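Local coordinates for protein methyl-accepting/DNA response regulator (Bacillus cereus, PDB 3D6W) that is the LytTr domain of a putative response regulator and probably binds DNA to control transcription, at residues 29-34 / 47-52; 59-62 / 66-69; 74-79 / 84-89; 70-75 / 101-106. All blocks are in the same frame, centred on the assembly; numbering follows the deposited sequence.

Interaction 1 of 4, residues 29-34 / 47-52; sequences KKTYVN and QEFEYL
F49 of helix 46-52 points its phenyl ring at strand 30-35 and meets two side chains there, T31 and V33. Both contacts are apolar. The T31 methyl, CG2, reaches one side of the ring, 3.9 Å from F49 CE2 and 4.1 Å from F49 CD2. Further along the strand, V33 CG2 lies 4.3 Å from F49 CZ, a looser touch at the far end of the ring. Each methyl approaches the ring at a slant.

The polar atom of T31 is kept out of this greasy patch. With chi1 at -59°, CG2 is anti to the backbone N and turned to the phenyl ring, while OG1 lies on the other branch and hydrogen-bonds Y44 O. The buried hydroxyl is thereby satisfied just beside the aromatic group. No hydrogen bond links the two segments, so the helix rests on the strand through van der Waals contact.

H42 of strand 39-42, which meets F49 edge-to-face, L24 of strand 21-27 and V5 of strand 4-8 also pack around F49. The helix thus covers the five-stranded antiparallel sheet of the LytTr domain at strand 30-35, which runs between strands 39-42 and 21-27.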
loop_
_atom_site.group_PDB
_atom_site.type_symbol
_atom_site.label_atom_id
_atom_site.label_comp_id
_atom_site.label_asym_id
_atom_site.label_seq_id
_atom_site.Cartn_x
_atom_site.Cartn_y
_atom_site.Cartn_z
ATOM N N LYS A 29 4.877 -21.340 -27.578
ATOM C CA LYS A 29 3.752 -20.540 -28.157
ATOM C C LYS A 29 2.655 -20.066 -27.173
ATOM O O LYS A 29 1.589 -19.582 -27.596
ATOM C CB LYS A 29 3.113 -21.253 -29.348
ATOM C CG LYS A 29 4.082 -21.530 -30.492
ATOM C CD LYS A 29 3.718 -20.778 -31.792
ATOM C CE LYS A 29 2.414 -21.316 -32.439
ATOM N NZ LYS A 29 2.507 -21.369 -33.917
ATOM N N LYS A 30 2.940 -20.171 -25.874
ATOM C CA LYS A 30 2.015 -19.718 -24.812
ATOM C C LYS A 30 2.714 -18.775 -23.870
ATOM O O LYS A 30 3.932 -18.742 -23.827
ATOM C CB LYS A 30 1.497 -20.927 -24.002
ATOM C CG LYS A 30 0.590 -21.852 -24.809
ATOM C CD LYS A 30 0.542 -23.276 -24.248
ATOM C CE LYS A 30 1.928 -23.955 -24.277
ATOM N NZ LYS A 30 1.884 -25.412 -24.678
ATOM N N THR A 31 1.934 -18.042 -23.089
ATOM C CA THR A 31 2.472 -17.260 -21.966
ATOM C C THR A 31 2.278 -17.978 -20.654
ATOM O O THR A 31 1.178 -18.329 -20.302
ATOM C CB THR A 31 1.805 -15.878 -21.852
ATOM O OG1 THR A 31 2.028 -15.194 -23.072
ATOM C CG2 THR A 31 2.377 -15.056 -20.678
ATOM N N TYR A 32 3.366 -18.175 -19.928
ATOM C CA TYR A 32 3.311 -18.788 -18.623
ATOM C C TYR A 32 3.519 -17.691 -17.616
ATOM O O TYR A 32 4.498 -16.989 -17.670
ATOM C CB TYR A 32 4.399 -19.843 -18.484
ATOM C CG TYR A 32 4.081 -21.068 -19.255
ATOM C CD1 TYR A 32 4.497 -21.211 -20.592
ATOM C CD2 TYR A 32 3.337 -22.086 -18.672
ATOM C CE1 TYR A 32 4.193 -22.336 -21.322
ATOM C CE2 TYR A 32 3.024 -23.226 -19.393
ATOM C CZ TYR A 32 3.450 -23.345 -20.719
ATOM O OH TYR A 32 3.119 -24.484 -21.412
ATOM N N VAL A 33 2.558 -17.553 -16.719
ATOM C CA VAL A 33 2.633 -16.651 -15.590
ATOM C C VAL A 33 3.124 -17.467 -14.381
ATOM O O VAL A 33 2.447 -18.377 -13.903
ATOM C CB VAL A 33 1.255 -15.971 -15.336
ATOM C CG1 VAL A 33 1.407 -14.820 -14.369
ATOM C CG2 VAL A 33 0.654 -15.464 -16.643
ATOM N N ASN A 34 4.340 -17.146 -13.939
ATOM C CA ASN A 34 4.995 -17.762 -12.795
ATOM C C ASN A 34 4.812 -16.926 -11.516
ATOM O O ASN A 34 5.486 -15.905 -11.314
ATOM C CB ASN A 34 6.475 -17.926 -13.085
ATOM C CG ASN A 34 6.764 -19.014 -14.111
ATOM O OD1 ASN A 34 6.633 -18.805 -15.328
ATOM N ND2 ASN A 34 7.206 -20.173 -13.617
ATOM N N GLN A 47 3.762 -8.857 -25.211
ATOM C CA GLN A 47 3.545 -7.505 -25.689
ATOM C C GLN A 47 2.314 -6.884 -25.004
ATOM O O GLN A 47 2.369 -5.741 -24.524
ATOM C CB GLN A 47 3.454 -7.490 -27.219
ATOM C CG GLN A 47 3.466 -6.058 -27.795
ATOM C CD GLN A 47 3.081 -5.992 -29.280
ATOM O OE1 GLN A 47 3.405 -5.032 -29.972
ATOM N NE2 GLN A 47 2.361 -6.990 -29.751
ATOM N N GLU A 48 1.217 -7.642 -24.949
ATOM C CA GLU A 48 0.014 -7.196 -24.260
ATOM C C GLU A 48 0.234 -6.988 -22.764
ATOM O O GLU A 48 -0.153 -5.957 -22.206
ATOM C CB GLU A 48 -1.140 -8.146 -24.508
ATOM C CG GLU A 48 -1.674 -7.977 -25.964
ATOM C CD GLU A 48 -2.495 -9.162 -26.536
ATOM O OE1 GLU A 48 -2.428 -10.326 -26.055
ATOM O OE2 GLU A 48 -3.193 -8.881 -27.529
ATOM N N PHE A 49 0.867 -7.945 -22.112
ATOM C CA PHE A 49 1.240 -7.765 -20.713
ATOM C C PHE A 49 2.116 -6.536 -20.461
ATOM O O PHE A 49 1.987 -5.909 -19.429
ATOM C CB PHE A 49 1.918 -9.022 -20.148
ATOM C CG PHE A 49 0.960 -10.041 -19.630
ATOM C CD1 PHE A 49 0.231 -9.797 -18.491
ATOM C CD2 PHE A 49 0.792 -11.247 -20.272
ATOM C CE1 PHE A 49 -0.663 -10.748 -17.993
ATOM C CE2 PHE A 49 -0.086 -12.194 -19.780
ATOM C CZ PHE A 49 -0.809 -11.942 -18.640
ATOM N N GLU A 50 3.006 -6.179 -21.375
ATOM C CA GLU A 50 3.805 -4.971 -21.172
ATOM C C GLU A 50 2.957 -3.699 -21.062
ATOM O O GLU A 50 3.317 -2.741 -20.384
ATOM C CB GLU A 50 4.801 -4.773 -22.305
ATOM C CG GLU A 50 6.052 -5.573 -22.181
ATOM C CD GLU A 50 7.125 -5.060 -23.131
ATOM O OE1 GLU A 50 7.187 -5.616 -24.245
ATOM O OE2 GLU A 50 7.881 -4.105 -22.752
ATOM N N TYR A 51 1.850 -3.681 -21.783
ATOM C CA TYR A 51 0.927 -2.598 -21.715
ATOM C C TYR A 51 0.207 -2.608 -20.354
ATOM O O TYR A 51 0.035 -1.575 -19.729
ATOM C CB TYR A 51 -0.075 -2.671 -22.897
ATOM C CG TYR A 51 -1.254 -1.713 -22.721
ATOM C CD1 TYR A 51 -1.122 -0.345 -23.026
ATOM C CD2 TYR A 51 -2.454 -2.152 -22.168
ATOM C CE1 TYR A 51 -2.166 0.552 -22.823
ATOM C CE2 TYR A 51 -3.503 -1.269 -21.953
ATOM C CZ TYR A 51 -3.362 0.092 -22.288
ATOM O OH TYR A 51 -4.436 0.967 -22.095
ATOM N N LEU A 52 -0.197 -3.778 -19.880
ATOM C CA LEU A 52 -1.129 -3.821 -18.760
ATOM C C LEU A 52 -0.511 -3.910 -17.364
ATOM O O LEU A 52 -1.128 -3.517 -16.376
ATOM C CB LEU A 52 -2.181 -4.893 -18.993
ATOM C CG LEU A 52 -1.941 -6.332 -18.676
ATOM C CD1 LEU A 52 -2.343 -6.616 -17.210
ATOM C CD2 LEU A 52 -2.787 -7.196 -19.700
#

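Interaction 2 of 4, residues 59-62 / 66-69; sequences IRCH and IVNV
I59 and V67 form a hydrogen-bonded antiparallel pair. I59 N gives its proton to V67 O at 2.9 Å, and V67 N returns the bond to I59 O at 3.0 Å. The first lies in the carbonyl plane; in the second the donor stands well above it, although the N-H points almost straight at the oxygen (169°).

The I59 side chain can be followed outward from CB, where it forks. CG2 takes the branch between the backbone N and the carbonyl carbon, and lies alongside V67 CG1 at 3.5 Å; V69 CG1, whose side chain crosses at about a right angle, is 4.1 Å from the same methyl. CG2 also touches the ring of F103 on helix 100-107. The other branch, CG1, is anti to the backbone N (chi1 -172°). It leads away from the hairpin partner, passing Y102, and its tip, CD1, ends against L106, both on that same helix. Beyond I59 on the same strand, C61 SG touches V67 CG1 at 4.1 Å.

On the other face R60 and I66 make the non-hydrogen-bonded pair, with R60 CD 3.6 Å from I66 CG1. The R60 chain bends at chi2, and NE donates to H62 O at 3.1 Å with a distinctly bent N-H. NH1 continues to a salt bridge with E50 of helix 46-52.

This is a tight beta hairpin of strands 58-62 and 65-68, closing one edge of the five-stranded antiparallel sheet of the LytTr domain, with each face backed by a helix.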
loop_
_atom_site.group_PDB
_atom_site.type_symbol
_atom_site.label_atom_id
_atom_site.label_comp_id
_atom_site.label_asym_id
_atom_site.label_seq_id
_atom_site.Cartn_x
_atom_site.Cartn_y
_atom_site.Cartn_z
ATOM N N ILE A 59 9.337 -5.433 -15.981
ATOM C CA ILE A 59 10.169 -5.046 -17.121
ATOM C C ILE A 59 10.406 -6.216 -18.071
ATOM O O ILE A 59 10.828 -7.268 -17.660
ATOM C CB ILE A 59 11.549 -4.424 -16.666
ATOM C CG1 ILE A 59 12.304 -3.838 -17.881
ATOM C CG2 ILE A 59 12.448 -5.471 -16.013
ATOM C CD1 ILE A 59 13.446 -2.896 -17.537
ATOM N N ARG A 60 10.111 -6.015 -19.346
ATOM C CA ARG A 60 10.630 -6.854 -20.405
ATOM C C ARG A 60 12.164 -6.843 -20.431
ATOM O O ARG A 60 12.798 -5.817 -20.665
ATOM C CB ARG A 60 10.095 -6.409 -21.762
ATOM C CG ARG A 60 10.309 -7.441 -22.855
ATOM C CD ARG A 60 9.232 -8.497 -22.846
ATOM N NE ARG A 60 9.270 -9.308 -24.059
ATOM C CZ ARG A 60 8.616 -9.051 -25.191
ATOM N NH1 ARG A 60 7.818 -8.000 -25.312
ATOM N NH2 ARG A 60 8.716 -9.893 -26.208
ATOM N N CYS A 61 12.747 -8.023 -20.205
ATOM C CA CYS A 61 14.190 -8.168 -20.117
ATOM C C CYS A 61 14.780 -9.130 -21.135
ATOM O O CYS A 61 15.982 -9.323 -21.178
ATOM C CB CYS A 61 14.565 -8.594 -18.698
ATOM S SG CYS A 61 13.970 -10.189 -18.203
ATOM N N HIS A 62 13.931 -9.697 -21.978
ATOM C CA HIS A 62 14.308 -10.749 -22.910
ATOM C C HIS A 62 13.082 -10.899 -23.788
ATOM O O HIS A 62 11.999 -10.647 -23.316
ATOM C CB HIS A 62 14.563 -12.015 -22.098
ATOM C CG HIS A 62 15.153 -13.155 -22.868
ATOM N ND1 HIS A 62 14.428 -13.895 -23.777
ATOM C CD2 HIS A 62 16.373 -13.737 -22.798
ATOM C CE1 HIS A 62 15.177 -14.876 -24.241
ATOM N NE2 HIS A 62 16.359 -14.813 -23.656
ATOM N N ILE A 66 9.112 -11.413 -19.140
ATOM C CA ILE A 66 8.872 -10.221 -18.343
ATOM C C ILE A 66 9.152 -10.568 -16.855
ATOM O O ILE A 66 8.654 -11.558 -16.328
ATOM C CB ILE A 66 7.441 -9.660 -18.493
ATOM C CG1 ILE A 66 7.163 -9.211 -19.938
ATOM C CG2 ILE A 66 7.200 -8.506 -17.441
ATOM C CD1 ILE A 66 5.756 -8.896 -20.189
ATOM N N VAL A 67 9.983 -9.756 -16.199
ATOM C CA VAL A 67 10.318 -9.977 -14.794
ATOM C C VAL A 67 9.654 -8.923 -13.865
ATOM O O VAL A 67 9.451 -7.723 -14.244
ATOM C CB VAL A 67 11.881 -10.062 -14.598
ATOM C CG1 VAL A 67 12.549 -8.693 -14.680
ATOM C CG2 VAL A 67 12.250 -10.767 -13.253
ATOM N N ASN A 68 9.302 -9.361 -12.664
ATOM C CA ASN A 68 8.906 -8.441 -11.571
ATOM C C ASN A 68 10.147 -8.106 -10.761
ATOM O O ASN A 68 10.683 -8.962 -10.082
ATOM C CB ASN A 68 7.865 -9.129 -10.661
ATOM C CG ASN A 68 7.211 -8.185 -9.675
ATOM O OD1 ASN A 68 7.745 -7.164 -9.358
ATOM N ND2 ASN A 68 6.057 -8.575 -9.160
ATOM N N VAL A 69 10.573 -6.848 -10.805
ATOM C CA VAL A 69 11.797 -6.413 -10.120
ATOM C C VAL A 69 11.683 -6.606 -8.610
ATOM O O VAL A 69 12.711 -6.650 -7.915
ATOM C CB VAL A 69 12.198 -4.933 -10.469
ATOM C CG1 VAL A 69 12.163 -4.698 -12.024
ATOM C CG2 VAL A 69 11.308 -3.946 -9.777
#

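Interaction 3 of 4, residues 74-79 / 84-89; sequences AIYPDT and LLSMDN
A74 and S86 start an antiparallel ladder that runs on through I75-L85 to Y76-L84. Four backbone hydrogen bonds join the strands: the A74-S86 and Y76-L84 pairs each exchange two, while I75-L85 is the non-hydrogen-bonded pair between them. The shortest, S86 N to A74 O, is 2.8 Å; the longest, A74 N to S86 O, is 3.2 Å and arrives on a carbonyl lone pair. The N-to-C directions of the two short strand segments differ by 157°, short of exactly antiparallel, so the ladder is twisted.

I75 and L85 point the same way, side by side, and L85 CD2 packs 4.0 Å from I75 CG2. Their face turns inward, onto F103 of helix 100-107. The ladder is a beta hairpin, strands 72-76 and 83-87, within a three-stranded sheet that strand 92-95 completes; I75 on its outer strand also makes backbone hydrogen bonds to the second subunit.

On the opposite face the contacts are more open. Y76 sets the edge of its ring toward S86, with CE2 3.8 Å from S86 CB. At the turn, D78 folds back across L84 at about a right angle, and D78 CG comes 3.7 Å from L84 CB. Its CG sits between the backbone N and the carbonyl carbon (chi1 60°), which brings the carboxylate over L84, and OD1 hydrogen-bonds T82 OG1 in the turn just before strand 83-87.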
loop_
_atom_site.group_PDB
_atom_site.type_symbol
_atom_site.label_atom_id
_atom_site.label_comp_id
_atom_site.label_asym_id
_atom_site.label_seq_id
_atom_site.Cartn_x
_atom_site.Cartn_y
_atom_site.Cartn_z
ATOM N N ALA A 74 19.121 -10.647 -6.890
ATOM C CA ALA A 74 20.404 -10.068 -7.309
ATOM C C ALA A 74 20.504 -10.100 -8.825
ATOM O O ALA A 74 19.914 -10.982 -9.471
ATOM C CB ALA A 74 21.618 -10.816 -6.689
ATOM N N ILE A 75 21.233 -9.117 -9.367
ATOM C CA ILE A 75 21.528 -8.978 -10.781
ATOM C C ILE A 75 23.042 -9.207 -10.951
ATOM O O ILE A 75 23.860 -8.520 -10.328
ATOM C CB ILE A 75 21.182 -7.564 -11.336
ATOM C CG1 ILE A 75 19.727 -7.172 -11.023
ATOM C CG2 ILE A 75 21.548 -7.471 -12.843
ATOM C CD1 ILE A 75 19.387 -5.647 -11.211
ATOM N N TYR A 76 23.386 -10.161 -11.814
ATOM C CA TYR A 76 24.772 -10.549 -12.105
ATOM C C TYR A 76 25.125 -10.256 -13.516
ATOM O O TYR A 76 24.334 -10.502 -14.405
ATOM C CB TYR A 76 24.948 -12.064 -11.894
ATOM C CG TYR A 76 24.809 -12.435 -10.443
ATOM C CD1 TYR A 76 25.814 -12.085 -9.540
ATOM C CD2 TYR A 76 23.691 -13.108 -9.965
ATOM C CE1 TYR A 76 25.717 -12.360 -8.213
ATOM C CE2 TYR A 76 23.598 -13.430 -8.604
ATOM C CZ TYR A 76 24.616 -13.046 -7.737
ATOM O OH TYR A 76 24.574 -13.310 -6.372
ATOM N N PRO A 77 26.325 -9.720 -13.739
ATOM C CA PRO A 77 26.777 -9.625 -15.133
ATOM C C PRO A 77 27.381 -10.953 -15.519
ATOM O O PRO A 77 28.535 -11.159 -15.277
ATOM C CB PRO A 77 27.810 -8.485 -15.103
ATOM C CG PRO A 77 28.314 -8.444 -13.676
ATOM C CD PRO A 77 27.299 -9.159 -12.784
ATOM N N ASP A 78 26.586 -11.859 -16.073
ATOM C CA ASP A 78 27.024 -13.269 -16.214
ATOM C C ASP A 78 28.034 -13.410 -17.356
ATOM O O ASP A 78 28.877 -14.286 -17.337
ATOM C CB ASP A 78 25.831 -14.240 -16.358
ATOM C CG ASP A 78 24.954 -13.945 -17.570
ATOM O OD1 ASP A 78 24.702 -12.768 -17.873
ATOM O OD2 ASP A 78 24.479 -14.906 -18.214
ATOM N N THR A 79 27.921 -12.509 -18.327
ATOM C CA THR A 79 28.851 -12.377 -19.422
ATOM C C THR A 79 29.015 -10.871 -19.679
ATOM O O THR A 79 28.455 -10.030 -18.970
ATOM C CB THR A 79 28.333 -13.105 -20.678
ATOM O OG1 THR A 79 27.353 -12.300 -21.346
ATOM C CG2 THR A 79 27.737 -14.466 -20.306
ATOM N N LEU A 84 22.141 -11.999 -15.625
ATOM C CA LEU A 84 21.397 -13.127 -15.173
ATOM C C LEU A 84 20.793 -12.680 -13.865
ATOM O O LEU A 84 21.496 -12.080 -13.031
ATOM C CB LEU A 84 22.347 -14.308 -14.966
ATOM C CG LEU A 84 21.828 -15.701 -14.889
ATOM C CD1 LEU A 84 20.678 -15.908 -15.906
ATOM C CD2 LEU A 84 23.051 -16.654 -15.103
ATOM N N LEU A 85 19.488 -12.919 -13.709
ATOM C CA LEU A 85 18.747 -12.484 -12.533
ATOM C C LEU A 85 18.559 -13.665 -11.619
ATOM O O LEU A 85 18.024 -14.688 -11.984
ATOM C CB LEU A 85 17.376 -11.896 -12.923
ATOM C CG LEU A 85 17.379 -10.870 -14.067
ATOM C CD1 LEU A 85 15.980 -10.312 -14.347
ATOM C CD2 LEU A 85 18.410 -9.783 -13.794
ATOM N N SER A 86 19.003 -13.496 -10.399
ATOM C CA SER A 86 18.733 -14.417 -9.315
ATOM C C SER A 86 17.415 -14.019 -8.687
ATOM O O SER A 86 17.310 -12.916 -8.147
ATOM C CB SER A 86 19.864 -14.276 -8.271
ATOM O OG SER A 86 19.907 -15.362 -7.354
HETATM N N MSE A 87 16.415 -14.899 -8.754
HETATM C CA MSE A 87 15.130 -14.627 -8.171
HETATM C C MSE A 87 15.101 -15.051 -6.692
HETATM O O MSE A 87 15.955 -15.828 -6.267
HETATM C CB MSE A 87 14.008 -15.290 -8.963
HETATM C CG MSE A 87 14.023 -15.014 -10.444
HETATM SE SE MSE A 87 13.964 -13.152 -10.962
HETATM C CE MSE A 87 12.216 -12.791 -10.335
ATOM N N ASP A 88 14.130 -14.524 -5.937
ATOM C CA ASP A 88 14.000 -14.785 -4.544
ATOM C C ASP A 88 13.731 -16.258 -4.224
ATOM O O ASP A 88 14.168 -16.741 -3.199
ATOM C CB ASP A 88 12.816 -13.979 -3.963
ATOM C CG ASP A 88 13.190 -12.569 -3.566
ATOM O OD1 ASP A 88 14.393 -12.261 -3.461
ATOM O OD2 ASP A 88 12.260 -11.763 -3.345
ATOM N N ASN A 89 12.951 -16.952 -5.044
ATOM C CA ASN A 89 12.693 -18.380 -4.848
ATOM C C ASN A 89 13.810 -19.338 -5.386
ATOM O O ASN A 89 13.602 -20.511 -5.476
ATOM C CB ASN A 89 11.382 -18.727 -5.529
ATOM C CG ASN A 89 11.506 -18.783 -7.042
ATOM O OD1 ASN A 89 12.500 -18.351 -7.625
ATOM N ND2 ASN A 89 10.503 -19.309 -7.680
#

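Interaction 4 of 4, residues 70-75 / 101-106; sequences NHIKAI and SYFRKL. With MG (magnesium ion), chain C.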
loop_
_atom_site.group_PDB
_atom_site.type_symbol
_atom_site.label_atom_id
_atom_site.label_comp_id
_atom_site.label_asym_id
_atom_site.label_seq_id
_atom_site.Cartn_x
_atom_site.Cartn_y
_atom_site.Cartn_z
ATOM N N ASN A 70 10.460 -6.755 -8.087
ATOM C CA ASN A 70 10.299 -6.965 -6.656
ATOM C C ASN A 70 10.576 -8.366 -6.188
ATOM O O ASN A 70 10.683 -8.608 -4.985
ATOM C CB ASN A 70 8.916 -6.502 -6.212
ATOM C CG ASN A 70 8.766 -4.995 -6.361
ATOM O OD1 ASN A 70 9.482 -4.217 -5.700
ATOM N ND2 ASN A 70 7.892 -4.575 -7.271
ATOM N N HIS A 71 10.673 -9.301 -7.133
ATOM C CA HIS A 71 11.111 -10.656 -6.835
ATOM C C HIS A 71 12.528 -10.925 -7.227
ATOM O O HIS A 71 13.001 -12.018 -7.036
ATOM C CB HIS A 71 10.180 -11.652 -7.458
ATOM C CG HIS A 71 8.805 -11.568 -6.906
ATOM N ND1 HIS A 71 8.412 -12.274 -5.794
ATOM C CD2 HIS A 71 7.737 -10.826 -7.278
ATOM C CE1 HIS A 71 7.150 -11.983 -5.513
ATOM N NE2 HIS A 71 6.717 -11.106 -6.405
ATOM N N ILE A 72 13.230 -9.929 -7.739
ATOM C CA ILE A 72 14.656 -10.080 -8.043
ATOM C C ILE A 72 15.412 -10.035 -6.735
ATOM O O ILE A 72 15.244 -9.091 -5.937
ATOM C CB ILE A 72 15.231 -8.988 -8.998
ATOM C CG1 ILE A 72 14.615 -9.113 -10.397
ATOM C CG2 ILE A 72 16.783 -9.094 -9.112
ATOM C CD1 ILE A 72 14.956 -8.006 -11.339
ATOM N N LYS A 73 16.262 -11.036 -6.529
ATOM C CA LYS A 73 17.181 -11.009 -5.404
ATOM C C LYS A 73 18.509 -10.281 -5.764
ATOM O O LYS A 73 18.934 -9.372 -5.026
ATOM C CB LYS A 73 17.428 -12.425 -4.901
ATOM C CG LYS A 73 18.415 -12.503 -3.767
ATOM C CD LYS A 73 18.342 -13.852 -3.094
ATOM C CE LYS A 73 19.706 -14.494 -2.979
ATOM N NZ LYS A 73 20.339 -14.070 -1.691
ATOM N N ALA A 74 19.121 -10.647 -6.890
ATOM C CA ALA A 74 20.404 -10.068 -7.309
ATOM C C ALA A 74 20.504 -10.100 -8.825
ATOM O O ALA A 74 19.914 -10.982 -9.471
ATOM C CB ALA A 74 21.618 -10.816 -6.689
ATOM N N ILE A 75 21.233 -9.117 -9.367
ATOM C CA ILE A 75 21.528 -8.978 -10.781
ATOM C C ILE A 75 23.042 -9.207 -10.951
ATOM O O ILE A 75 23.860 -8.520 -10.328
ATOM C CB ILE A 75 21.182 -7.564 -11.336
ATOM C CG1 ILE A 75 19.727 -7.172 -11.023
ATOM C CG2 ILE A 75 21.548 -7.471 -12.843
ATOM C CD1 ILE A 75 19.387 -5.647 -11.211
ATOM N N SER A 101 20.714 -3.041 -22.305
ATOM C CA SER A 101 20.806 -1.567 -22.070
ATOM C C SER A 101 19.549 -0.949 -21.539
ATOM O O SER A 101 19.607 -0.122 -20.636
ATOM C CB SER A 101 21.211 -0.791 -23.325
ATOM O OG SER A 101 22.487 -1.258 -23.749
ATOM N N TYR A 102 18.424 -1.347 -22.120
ATOM C CA TYR A 102 17.100 -0.920 -21.685
ATOM C C TYR A 102 16.931 -1.366 -20.252
ATOM O O TYR A 102 16.584 -0.572 -19.399
ATOM C CB TYR A 102 16.034 -1.507 -22.634
ATOM C CG TYR A 102 14.589 -1.386 -22.226
ATOM C CD1 TYR A 102 13.870 -0.220 -22.424
ATOM C CD2 TYR A 102 13.921 -2.492 -21.677
ATOM C CE1 TYR A 102 12.520 -0.152 -22.031
ATOM C CE2 TYR A 102 12.596 -2.445 -21.299
ATOM C CZ TYR A 102 11.892 -1.294 -21.485
ATOM O OH TYR A 102 10.566 -1.300 -21.067
ATOM N N PHE A 103 17.262 -2.623 -19.961
ATOM C CA PHE A 103 17.109 -3.116 -18.601
ATOM C C PHE A 103 17.898 -2.251 -17.603
ATOM O O PHE A 103 17.343 -1.774 -16.645
ATOM C CB PHE A 103 17.516 -4.599 -18.512
ATOM C CG PHE A 103 17.319 -5.212 -17.157
ATOM C CD1 PHE A 103 16.062 -5.688 -16.765
ATOM C CD2 PHE A 103 18.361 -5.294 -16.260
ATOM C CE1 PHE A 103 15.869 -6.266 -15.546
ATOM C CE2 PHE A 103 18.189 -5.858 -15.026
ATOM C CZ PHE A 103 16.946 -6.365 -14.665
ATOM N N ARG A 104 19.190 -2.055 -17.815
ATOM C CA ARG A 104 19.990 -1.330 -16.828
ATOM C C ARG A 104 19.655 0.156 -16.740
ATOM O O ARG A 104 19.748 0.756 -15.671
ATOM C CB ARG A 104 21.485 -1.542 -17.071
ATOM C CG ARG A 104 22.090 -0.683 -18.137
ATOM C CD ARG A 104 23.544 -1.007 -18.381
ATOM N NE ARG A 104 24.311 -0.933 -17.146
ATOM C CZ ARG A 104 25.469 -1.546 -16.908
ATOM N NH1 ARG A 104 26.050 -2.312 -17.813
ATOM N NH2 ARG A 104 26.039 -1.418 -15.728
ATOM N N LYS A 105 19.249 0.743 -17.868
ATOM C CA LYS A 105 18.808 2.143 -17.903
ATOM C C LYS A 105 17.558 2.376 -17.021
ATOM O O LYS A 105 17.523 3.294 -16.209
ATOM C CB LYS A 105 18.545 2.608 -19.350
ATOM C CG LYS A 105 19.706 3.375 -20.001
ATOM C CD LYS A 105 19.550 3.451 -21.569
ATOM C CE LYS A 105 20.432 4.549 -22.301
ATOM N NZ LYS A 105 19.770 5.937 -22.495
ATOM N N LEU A 106 16.552 1.529 -17.202
ATOM C CA LEU A 106 15.322 1.587 -16.443
ATOM C C LEU A 106 15.529 1.335 -14.971
ATOM O O LEU A 106 14.789 1.873 -14.151
ATOM C CB LEU A 106 14.266 0.616 -17.007
ATOM C CG LEU A 106 13.301 1.354 -17.937
ATOM C CD1 LEU A 106 14.049 2.254 -18.975
ATOM C CD2 LEU A 106 12.340 0.439 -18.655
HETATM MG MG MG C . 13.979 -8.476 -3.784
HETATM O O HOH W 1 16.359 -7.673 -4.171
HETATM O O HOH W 2 14.391 -6.715 -1.993
#
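F103 presents the edge of its phenyl ring to two isoleucine tips on strand 72-76. I75 CD1 lies 4.0 Å from F103 CE2, and I72 CD1 lies 4.2 Å from F103 CZ; both methyls are close to the ring plane. I75 and F103 come from opposite directions. With CG anti to the backbone N (chi1 -177°), the ring extends from helix 100-107 toward the sheet. I59, C61 and L85 also pack on it, so the ring lies between the five-stranded sheet (I59, C61) and the three-stranded sheet (I72, I75, L85) of the LytTr domain.

The strand is not regular here. K73 and A74 both face S86 on strand 83-87, a classic beta bulge. The bulge follows directly on I72, whose side chain goes to the helix while its carbonyl serves a different partner: I72 O lies 2.6 Å from a magnesium ion. Water 1 and water 2 are each 2.5 Å from the metal. All three distances are long for magnesium, which normally sits nearer 2.1 Å from oxygen, so the coordination is loose as modelled. Water 1 is also 3.2 Å from K73 O and probably donates to it, tying the bulge to the ion. D88 is likewise known as a residue of a magnesium site, though here its carboxylate stays too far from the metal for direct binding. The second subunit closes over this region, with its P15 against I72 and its W13 against R104.

Interactions 1, 2 and 4 are buried, while interaction 3 runs from a buried face to an exposed turn. Interactions 2 and 3 are hairpins zipped by backbone hydrogen bonds; interactions 1 and 4 are helix-on-strand contacts, each made by a single phenylalanine and without a hydrogen bond. The E50-R60 salt bridge and F49 against I66 join interaction 1 to interaction 2, whose other face carries I59 onto F103 of interaction 4. Hairpin 58-68 thus lies between the two helices. Interactions 3 and 4 share A74 and I75, and both touch the second subunit, as does interaction 2 through V69. Interaction 1 stands across the chain's centre from interactions 3 and 4, its segments untouched by other subunits.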